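Local coordinates for protein peptidoglycan-N-acetylmuramic acid deacetylase PdaC (Bacillus subtilis subsp. subtilis str. 168, PDB 6H8N) that removes acetyl groups from N-acetylmuramic acid residues of peptidoglycan, which confers resistance to lysozyme, and also deacetylates short chitin oligomers, at residues A[53-56]-A[57-61]; A[134-138]-A[139-143]; A[105-109]-A[110-114]. The protein carries 1 engineered substitution. All blocks are in the same frame, centred on the assembly; numbering follows the deposited sequence.

All three contacts lie in the C-terminal polysaccharide deacetylase (NodB homology) domain, and their centres stand 24 to 26 Å apart. Interaction 1, a stretch of the outer helix 52-60, comes first along the chain. Interaction 3 follows, in the loop between strand 104-105 and helix 114-120, and interaction 2 comes last, where a loop runs into helix 139-149. Interaction 3 borders the zinc site, and interaction 2 begins just after Asp-133, the probable partner of the catalytic histidine; their nearest atoms are about 8 Å apart. Interaction 1 packs beside strand 64-67, which leads towards the zinc ligands His-68 and His-72, without touching the other two.

Interaction 1: A[53-56]-A[57-61]; sequences ETLI and RMLKE
Leu-55 against Leu-59 and Thr-54 against Met-58 meet across successive turns of the alpha-helix 52-60, one of the helices packed round the strands of the NodB-homology domain, a distorted beta/alpha barrel. Regular i to i+4 backbone bonds run from Arg-57 N to Glu-53 O, Met-58 N to Thr-54 O, Leu-59 N to Leu-55 O and Lys-60 N to Ile-56 O. On the inner side, Leu-55 and Leu-59 lie side by side and point the same way, their CD1 atoms 4.0 Å apart. Both reach Val-65 of strand 64-67 and Ser-98 at the end of helix 80-98, joining the helix to the sheet edge and to its neighbour. Met-58 CG sits between the backbone N and the carbonyl carbon (chi1 61°), against the carbonyl oxygens of the preceding turn, 3.2 Å from Leu-55 O. A bend at the thioether then swings Met-58 CE to 4.2 Å from Thr-54 CG2, the two side chains crossing at a slant against helix 22-35, whose Thr-25 touches both. The flank towards helix 22-35 is polar. Arg-57 runs extended from CG to NE, outward across the helix axis towards helix 22-35, and meets Glu-61, the first residue to leave helical geometry. Its guanidinium has a second acidic partner in Asp-30 and also bonds the carbonyl of Asn-26, while Glu-61 is shared with Lys-33, so charges of both signs tie the C-terminal end of this helix to helix 22-35. Within the salt bridge, Arg-57 NE gives the straight bond, 2.9 Å to Glu-61 OE2 at 169°, leaving in the guanidinium plane but arriving from above the carboxylate plane; Arg-57 NH2 adds two weak bonds, to Glu-61 OE1 and OE2.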
loop_
_atom_site.group_PDB
_atom_site.type_symbol
_atom_site.label_atom_id
_atom_site.label_comp_id
_atom_site.label_asym_id
_atom_site.label_seq_id
_atom_site.Cartn_x
_atom_site.Cartn_y
_atom_site.Cartn_z
ATOM N N GLU A 53 18.194 -0.334 1.981
ATOM C CA GLU A 53 18.228 1.113 1.773
ATOM C C GLU A 53 16.890 1.655 1.288
ATOM O O GLU A 53 16.530 2.800 1.590
ATOM C CB GLU A 53 19.316 1.458 0.739
ATOM C CG GLU A 53 19.074 0.930 -0.713
ATOM C CD GLU A 53 19.435 -0.563 -0.943
ATOM O OE1 GLU A 53 19.876 -1.303 -0.021
ATOM O OE2 GLU A 53 19.278 -0.982 -2.111
ATOM N N THR A 54 16.163 0.877 0.495
ATOM C CA THR A 54 14.914 1.362 -0.059
ATOM C C THR A 54 13.814 1.368 0.994
ATOM O O THR A 54 12.969 2.264 0.989
ATOM C CB THR A 54 14.562 0.515 -1.277
ATOM O OG1 THR A 54 15.699 0.459 -2.160
ATOM C CG2 THR A 54 13.396 1.110 -2.023
ATOM N N LEU A 55 13.838 0.411 1.922
ATOM C CA LEU A 55 12.935 0.473 3.074
ATOM C C LEU A 55 13.190 1.741 3.876
ATOM O O LEU A 55 12.256 2.454 4.248
ATOM C CB LEU A 55 13.142 -0.753 3.966
ATOM C CG LEU A 55 12.416 -0.707 5.298
ATOM C CD1 LEU A 55 10.915 -0.687 5.108
ATOM C CD2 LEU A 55 12.837 -1.851 6.180
ATOM N N ILE A 56 14.461 2.028 4.175
ATOM C CA ILE A 56 14.763 3.241 4.920
ATOM C C ILE A 56 14.257 4.471 4.178
ATOM O O ILE A 56 13.661 5.365 4.783
ATOM C CB ILE A 56 16.269 3.327 5.258
ATOM C CG1 ILE A 56 16.706 2.181 6.179
ATOM C CG2 ILE A 56 16.599 4.690 5.866
ATOM C CD1 ILE A 56 16.023 2.164 7.510
ATOM N N ARG A 57 14.489 4.540 2.868
ATOM C CA ARG A 57 14.059 5.712 2.120
ATOM C C ARG A 57 12.541 5.896 2.171
ATOM O O ARG A 57 12.044 7.009 2.388
ATOM C CB ARG A 57 14.543 5.650 0.672
ATOM C CG ARG A 57 14.169 6.909 -0.092
ATOM C CD ARG A 57 14.667 6.991 -1.535
ATOM N NE ARG A 57 13.990 8.161 -2.062
ATOM C CZ ARG A 57 13.646 8.384 -3.322
ATOM N NH1 ARG A 57 13.987 7.540 -4.282
ATOM N NH2 ARG A 57 12.935 9.465 -3.601
ATOM N N MET A 58 11.779 4.822 1.967
ATOM C CA MET A 58 10.338 5.003 1.937
ATOM C C MET A 58 9.823 5.490 3.285
ATOM O O MET A 58 8.929 6.345 3.335
ATOM C CB MET A 58 9.615 3.750 1.446
ATOM C CG MET A 58 9.799 2.533 2.239
ATOM S SD MET A 58 8.985 1.073 1.466
ATOM C CE MET A 58 9.676 0.921 -0.152
ATOM N N LEU A 59 10.406 4.990 4.393
ATOM C CA LEU A 59 10.020 5.454 5.728
ATOM C C LEU A 59 10.465 6.889 5.968
ATOM O O LEU A 59 9.710 7.691 6.526
ATOM C CB LEU A 59 10.632 4.547 6.791
ATOM C CG LEU A 59 10.056 3.143 6.908
ATOM C CD1 LEU A 59 10.963 2.304 7.827
ATOM C CD2 LEU A 59 8.653 3.184 7.443
ATOM N N LYS A 60 11.689 7.228 5.561
ATOM C CA LYS A 60 12.194 8.577 5.783
ATOM C C LYS A 60 11.327 9.603 5.081
ATOM O O LYS A 60 11.161 10.719 5.578
ATOM C CB LYS A 60 13.637 8.666 5.304
ATOM C CG LYS A 60 14.298 9.981 5.632
ATOM C CD LYS A 60 15.784 9.934 5.343
ATOM C CE LYS A 60 16.462 11.212 5.803
ATOM N NZ LYS A 60 17.948 11.129 5.675
ATOM N N GLU A 61 10.737 9.240 3.954
ATOM C CA GLU A 61 9.937 10.161 3.154
ATOM C C GLU A 61 8.459 10.137 3.521
ATOM O O GLU A 61 7.647 10.722 2.798
ATOM C CB GLU A 61 10.199 9.918 1.662
ATOM C CG GLU A 61 11.668 10.237 1.328
ATOM C CD GLU A 61 12.070 10.160 -0.135
ATOM O OE1 GLU A 61 11.230 9.848 -0.996
ATOM O OE2 GLU A 61 13.269 10.426 -0.435
#

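Interaction 2: A[134-138]-A[139-143]; sequences WKDRN and KKTIV
With CG of Asn-138 trans to its own backbone N (chi1 178°), the amide swings forward over the first turn of helix 139-149, and Thr-141, whose OG1 lies beside its own N (chi1 -63°), presents two donors to the same oxygen. Asn-138 is thus the N-cap: OD1 accepts from Thr-141 N at 3.1 Å, in the amide plane and on a lone pair, and from Thr-141 OG1 at 2.9 Å, which comes from above that plane. The main chain adds the first helical bond, Ile-142 N to Asn-138 O. Just upstream, Arg-137 is the centre of an inverse gamma turn, closed by a weak bond from Asn-138 N to Asp-136 O, and its NE donates to Trp-134 O at 3.0 Å in an almost straight line. This folding brings Asp-136 CB to 3.8 Å from the methyl CG2 of Thr-141, the two side chains crossing at about a right angle. Ile-142 tucks CG1 inside the bend, 3.5 Å from Asp-136 O, and packs on Pro-131 and on Asp-133, which, as in relatives, probably partners the catalytic histidine. Two donors on one carbonyl oxygen fix the rotation of the Asn-138 amide, and the cap satisfies an N-H of the first helical turn, so the end of the Asp-133 loop passes into its helix with a defined geometry.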
loop_
_atom_site.group_PDB
_atom_site.type_symbol
_atom_site.label_atom_id
_atom_site.label_comp_id
_atom_site.label_asym_id
_atom_site.label_seq_id
_atom_site.Cartn_x
_atom_site.Cartn_y
_atom_site.Cartn_z
ATOM N N TRP A 134 0.018 -6.429 -13.753
ATOM C CA TRP A 134 0.798 -7.626 -14.052
ATOM C C TRP A 134 0.339 -8.263 -15.358
ATOM O O TRP A 134 1.116 -8.977 -16.006
ATOM C CB TRP A 134 0.671 -8.645 -12.900
ATOM C CG TRP A 134 -0.742 -9.035 -12.617
ATOM C CD1 TRP A 134 -1.599 -8.460 -11.694
ATOM C CD2 TRP A 134 -1.505 -10.057 -13.268
ATOM N NE1 TRP A 134 -2.830 -9.051 -11.763
ATOM C CE2 TRP A 134 -2.802 -10.044 -12.706
ATOM C CE3 TRP A 134 -1.220 -10.989 -14.276
ATOM C CZ2 TRP A 134 -3.799 -10.929 -13.117
ATOM C CZ3 TRP A 134 -2.211 -11.857 -14.669
ATOM C CH2 TRP A 134 -3.485 -11.818 -14.100
ATOM N N LYS A 135 -0.915 -8.041 -15.725
ATOM C CA LYS A 135 -1.538 -8.656 -16.887
ATOM C C LYS A 135 -1.427 -7.756 -18.109
ATOM O O LYS A 135 -1.037 -8.211 -19.190
ATOM C CB LYS A 135 -3.011 -8.922 -16.582
ATOM C CG LYS A 135 -3.784 -9.605 -17.711
ATOM C CD LYS A 135 -5.197 -9.941 -17.233
ATOM C CE LYS A 135 -6.089 -10.459 -18.357
ATOM N NZ LYS A 135 -7.423 -10.899 -17.841
ATOM N N ASP A 136 -1.750 -6.482 -17.943
ATOM C CA ASP A 136 -1.681 -5.488 -19.011
ATOM C C ASP A 136 -0.499 -4.574 -18.691
ATOM O O ASP A 136 -0.644 -3.537 -18.043
ATOM C CB ASP A 136 -2.996 -4.743 -19.089
ATOM C CG ASP A 136 -4.173 -5.671 -19.365
ATOM O OD1 ASP A 136 -3.975 -6.666 -20.090
ATOM O OD2 ASP A 136 -5.279 -5.376 -18.869
ATOM N N ARG A 137 0.684 -4.992 -19.113
ATOM C CA ARG A 137 1.914 -4.281 -18.791
ATOM C C ARG A 137 2.130 -3.188 -19.831
ATOM O O ARG A 137 3.000 -3.251 -20.700
ATOM C CB ARG A 137 3.085 -5.247 -18.707
ATOM C CG ARG A 137 2.866 -6.349 -17.701
ATOM C CD ARG A 137 4.143 -7.063 -17.441
ATOM N NE ARG A 137 3.905 -8.254 -16.641
ATOM C CZ ARG A 137 4.863 -9.074 -16.254
ATOM N NH1 ARG A 137 4.552 -10.141 -15.539
ATOM N NH2 ARG A 137 6.123 -8.828 -16.592
ATOM N N ASN A 138 1.302 -2.160 -19.703
ATOM C CA ASN A 138 1.185 -1.115 -20.705
ATOM C C ASN A 138 0.786 0.148 -19.958
ATOM O O ASN A 138 -0.262 0.180 -19.309
ATOM C CB ASN A 138 0.129 -1.514 -21.743
ATOM C CG ASN A 138 -0.086 -0.452 -22.776
ATOM O OD1 ASN A 138 -0.935 0.411 -22.625
ATOM N ND2 ASN A 138 0.679 -0.521 -23.855
ATOM N N LYS A 139 1.632 1.169 -20.033
ATOM C CA LYS A 139 1.457 2.359 -19.214
ATOM C C LYS A 139 0.073 2.971 -19.385
ATOM O O LYS A 139 -0.632 3.227 -18.398
ATOM C CB LYS A 139 2.551 3.378 -19.535
ATOM C CG LYS A 139 2.412 4.689 -18.757
ATOM C CD LYS A 139 3.330 5.775 -19.301
ATOM C CE LYS A 139 3.162 7.083 -18.560
ATOM N NZ LYS A 139 3.913 8.189 -19.220
ATOM N N LYS A 140 -0.332 3.254 -20.626
ATOM C CA LYS A 140 -1.582 3.963 -20.811
ATOM C C LYS A 140 -2.777 3.134 -20.375
ATOM O O LYS A 140 -3.757 3.684 -19.879
ATOM C CB LYS A 140 -1.728 4.383 -22.275
ATOM C CG LYS A 140 -2.791 5.426 -22.495
ATOM C CD LYS A 140 -2.857 5.892 -23.962
ATOM C CE LYS A 140 -3.836 7.036 -24.125
ATOM N NZ LYS A 140 -4.974 7.006 -23.132
ATOM N N THR A 141 -2.720 1.822 -20.566
ATOM C CA THR A 141 -3.809 0.962 -20.116
ATOM C C THR A 141 -3.969 1.044 -18.602
ATOM O O THR A 141 -5.088 1.152 -18.096
ATOM C CB THR A 141 -3.562 -0.480 -20.553
ATOM O OG1 THR A 141 -3.559 -0.549 -21.986
ATOM C CG2 THR A 141 -4.638 -1.419 -20.025
ATOM N N ILE A 142 -2.855 0.995 -17.878
ATOM C CA ILE A 142 -2.886 1.095 -16.418
ATOM C C ILE A 142 -3.415 2.458 -15.982
ATOM O O ILE A 142 -4.298 2.550 -15.117
ATOM C CB ILE A 142 -1.489 0.817 -15.840
ATOM C CG1 ILE A 142 -1.013 -0.590 -16.199
ATOM C CG2 ILE A 142 -1.480 1.024 -14.330
ATOM C CD1 ILE A 142 0.478 -0.735 -16.118
ATOM N N VAL A 143 -2.864 3.540 -16.547
ATOM C CA VAL A 143 -3.302 4.881 -16.179
ATOM C C VAL A 143 -4.798 5.028 -16.385
ATOM O O VAL A 143 -5.524 5.530 -15.516
ATOM C CB VAL A 143 -2.529 5.937 -16.987
ATOM C CG1 VAL A 143 -3.113 7.316 -16.772
ATOM C CG2 VAL A 143 -1.066 5.937 -16.642
#

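Interaction 3: A[105-109]-A[110-114]; sequences VRPPY and GGIND. With PO4 (phosphate ion), chain D.
The chain doubles back through two overlapping beta turns: a type II turn over 107-110, closed by Gly-110 N to Pro-107 O at 3.0 Å, and a type I' turn over 108-111, closed by Gly-111 N to Pro-108 O at 3.1 Å. Tyr-109 and Gly-110 both have positive phi (63° and 76°), which lets one turn run straight into the next. In both bonds the donor sits above the carbonyl plane. Pro-108 O also takes a water at 2.7 Å that reaches on to Gly-111 O at 2.8 Å, so this carbonyl is held by two donors and the outgoing limb of the loop is tied back through one water. Pro-107, at the start of the first turn, lays its ring against the returning chain, with CB 3.3 Å from Gly-111 O and CG 3.9 Å from Ile-112 CD1. The trans setting of Ile-112 CG1 to its backbone N (chi1 -170°) extends that branch to the proline, and both residues rest on Val-124. On the other side the turn opens to the active site. Tyr-109 N, brought out by the same bend, donates to phosphate O4 at 2.7 Å, while its ring meets His-72 edge-to-face and passes obliquely beside phosphate O1. The ion, probably from the crystallisation liquor, also bonds His-159, the proposed proton donor. Behind the turn, Arg-106 hydrogen-bonds Ser-17, the engineered residue at the position of the proton acceptor, and its carbonyl accepts from the zinc ligand His-68. The sequence Arg-Pro-Pro-Tyr is the third conserved motif of family 4 carbohydrate esterases, a wall of the active-site groove, and the tyrosine N-H beside the bound anion is consistent with its role in relatives as part of the oxyanion hole.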
loop_
_atom_site.group_PDB
_atom_site.type_symbol
_atom_site.label_atom_id
_atom_site.label_comp_id
_atom_site.label_asym_id
_atom_site.label_seq_id
_atom_site.Cartn_x
_atom_site.Cartn_y
_atom_site.Cartn_z
ATOM N N VAL A 105 -1.150 -5.842 7.153
ATOM C CA VAL A 105 -0.729 -6.998 6.379
ATOM C C VAL A 105 -1.599 -7.095 5.135
ATOM O O VAL A 105 -2.807 -6.833 5.185
ATOM C CB VAL A 105 -0.779 -8.299 7.213
ATOM C CG1 VAL A 105 -2.197 -8.640 7.647
ATOM C CG2 VAL A 105 -0.134 -9.475 6.457
ATOM N N ARG A 106 -0.980 -7.461 4.019
ATOM C CA ARG A 106 -1.695 -7.670 2.763
ATOM C C ARG A 106 -1.347 -9.069 2.276
ATOM O O ARG A 106 -0.262 -9.284 1.716
ATOM C CB ARG A 106 -1.320 -6.608 1.750
ATOM C CG ARG A 106 -1.997 -6.780 0.410
ATOM C CD ARG A 106 -1.742 -5.594 -0.484
ATOM N NE ARG A 106 -2.605 -4.462 -0.186
ATOM C CZ ARG A 106 -2.575 -3.316 -0.853
ATOM N NH1 ARG A 106 -1.686 -3.128 -1.826
ATOM N NH2 ARG A 106 -3.440 -2.360 -0.558
ATOM N N PRO A 107 -2.216 -10.053 2.494
ATOM C CA PRO A 107 -1.895 -11.426 2.087
ATOM C C PRO A 107 -1.757 -11.511 0.580
ATOM O O PRO A 107 -2.597 -10.957 -0.139
ATOM C CB PRO A 107 -3.115 -12.218 2.566
ATOM C CG PRO A 107 -3.615 -11.434 3.755
ATOM C CD PRO A 107 -3.436 -9.990 3.313
ATOM N N PRO A 108 -0.733 -12.199 0.072
ATOM C CA PRO A 108 -0.591 -12.382 -1.380
ATOM C C PRO A 108 -1.876 -12.880 -2.023
ATOM O O PRO A 108 -2.554 -13.777 -1.502
ATOM C CB PRO A 108 0.526 -13.418 -1.484
ATOM C CG PRO A 108 1.397 -13.087 -0.297
ATOM C CD PRO A 108 0.415 -12.779 0.792
ATOM N N TYR A 109 -2.199 -12.301 -3.185
ATOM C CA TYR A 109 -3.374 -12.654 -3.989
ATOM C C TYR A 109 -4.695 -12.394 -3.280
ATOM O O TYR A 109 -5.746 -12.810 -3.782
ATOM C CB TYR A 109 -3.331 -14.102 -4.521
ATOM C CG TYR A 109 -1.967 -14.515 -5.015
ATOM C CD1 TYR A 109 -1.457 -14.029 -6.208
ATOM C CD2 TYR A 109 -1.166 -15.374 -4.270
ATOM C CE1 TYR A 109 -0.213 -14.384 -6.656
ATOM C CE2 TYR A 109 0.070 -15.744 -4.704
ATOM C CZ TYR A 109 0.559 -15.252 -5.902
ATOM O OH TYR A 109 1.810 -15.598 -6.346
ATOM N N GLY A 110 -4.684 -11.700 -2.135
ATOM C CA GLY A 110 -5.859 -11.500 -1.316
ATOM C C GLY A 110 -6.276 -12.707 -0.505
ATOM O O GLY A 110 -7.312 -12.651 0.161
ATOM N N GLY A 111 -5.496 -13.780 -0.525
ATOM C CA GLY A 111 -5.920 -15.042 0.055
ATOM C C GLY A 111 -5.752 -15.109 1.553
ATOM O O GLY A 111 -4.632 -15.053 2.061
ATOM N N ILE A 112 -6.868 -15.293 2.257
ATOM C CA ILE A 112 -6.873 -15.276 3.713
ATOM C C ILE A 112 -8.071 -16.089 4.183
ATOM O O ILE A 112 -9.020 -16.324 3.428
ATOM C CB ILE A 112 -6.944 -13.811 4.221
ATOM C CG1 ILE A 112 -6.691 -13.759 5.729
ATOM C CG2 ILE A 112 -8.291 -13.175 3.870
ATOM C CD1 ILE A 112 -6.421 -12.372 6.229
ATOM N N ASN A 113 -8.028 -16.521 5.437
ATOM C CA ASN A 113 -9.182 -17.152 6.063
ATOM C C ASN A 113 -9.272 -16.670 7.506
ATOM O O ASN A 113 -8.391 -15.963 8.007
ATOM C CB ASN A 113 -9.137 -18.683 5.931
ATOM C CG ASN A 113 -7.862 -19.280 6.469
ATOM O OD1 ASN A 113 -7.340 -18.843 7.492
ATOM N ND2 ASN A 113 -7.351 -20.286 5.779
ATOM N N ASP A 114 -10.367 -17.047 8.173
ATOM C CA ASP A 114 -10.634 -16.533 9.513
ATOM C C ASP A 114 -9.571 -16.973 10.513
ATOM O O ASP A 114 -9.220 -16.210 11.422
ATOM C CB ASP A 114 -12.028 -16.978 9.962
ATOM C CG ASP A 114 -13.127 -16.101 9.401
ATOM O OD1 ASP A 114 -12.826 -15.225 8.560
ATOM O OD2 ASP A 114 -14.299 -16.292 9.798
HETATM P P PO4 D . -0.723 -9.430 -5.497
HETATM O O1 PO4 D . -0.895 -10.451 -6.654
HETATM O O2 PO4 D . -1.672 -8.276 -5.769
HETATM O O3 PO4 D . 0.668 -8.899 -5.600
HETATM O O4 PO4 D . -0.953 -10.129 -4.195
HETATM O O HOH W 1 -2.164 -15.224 0.787
#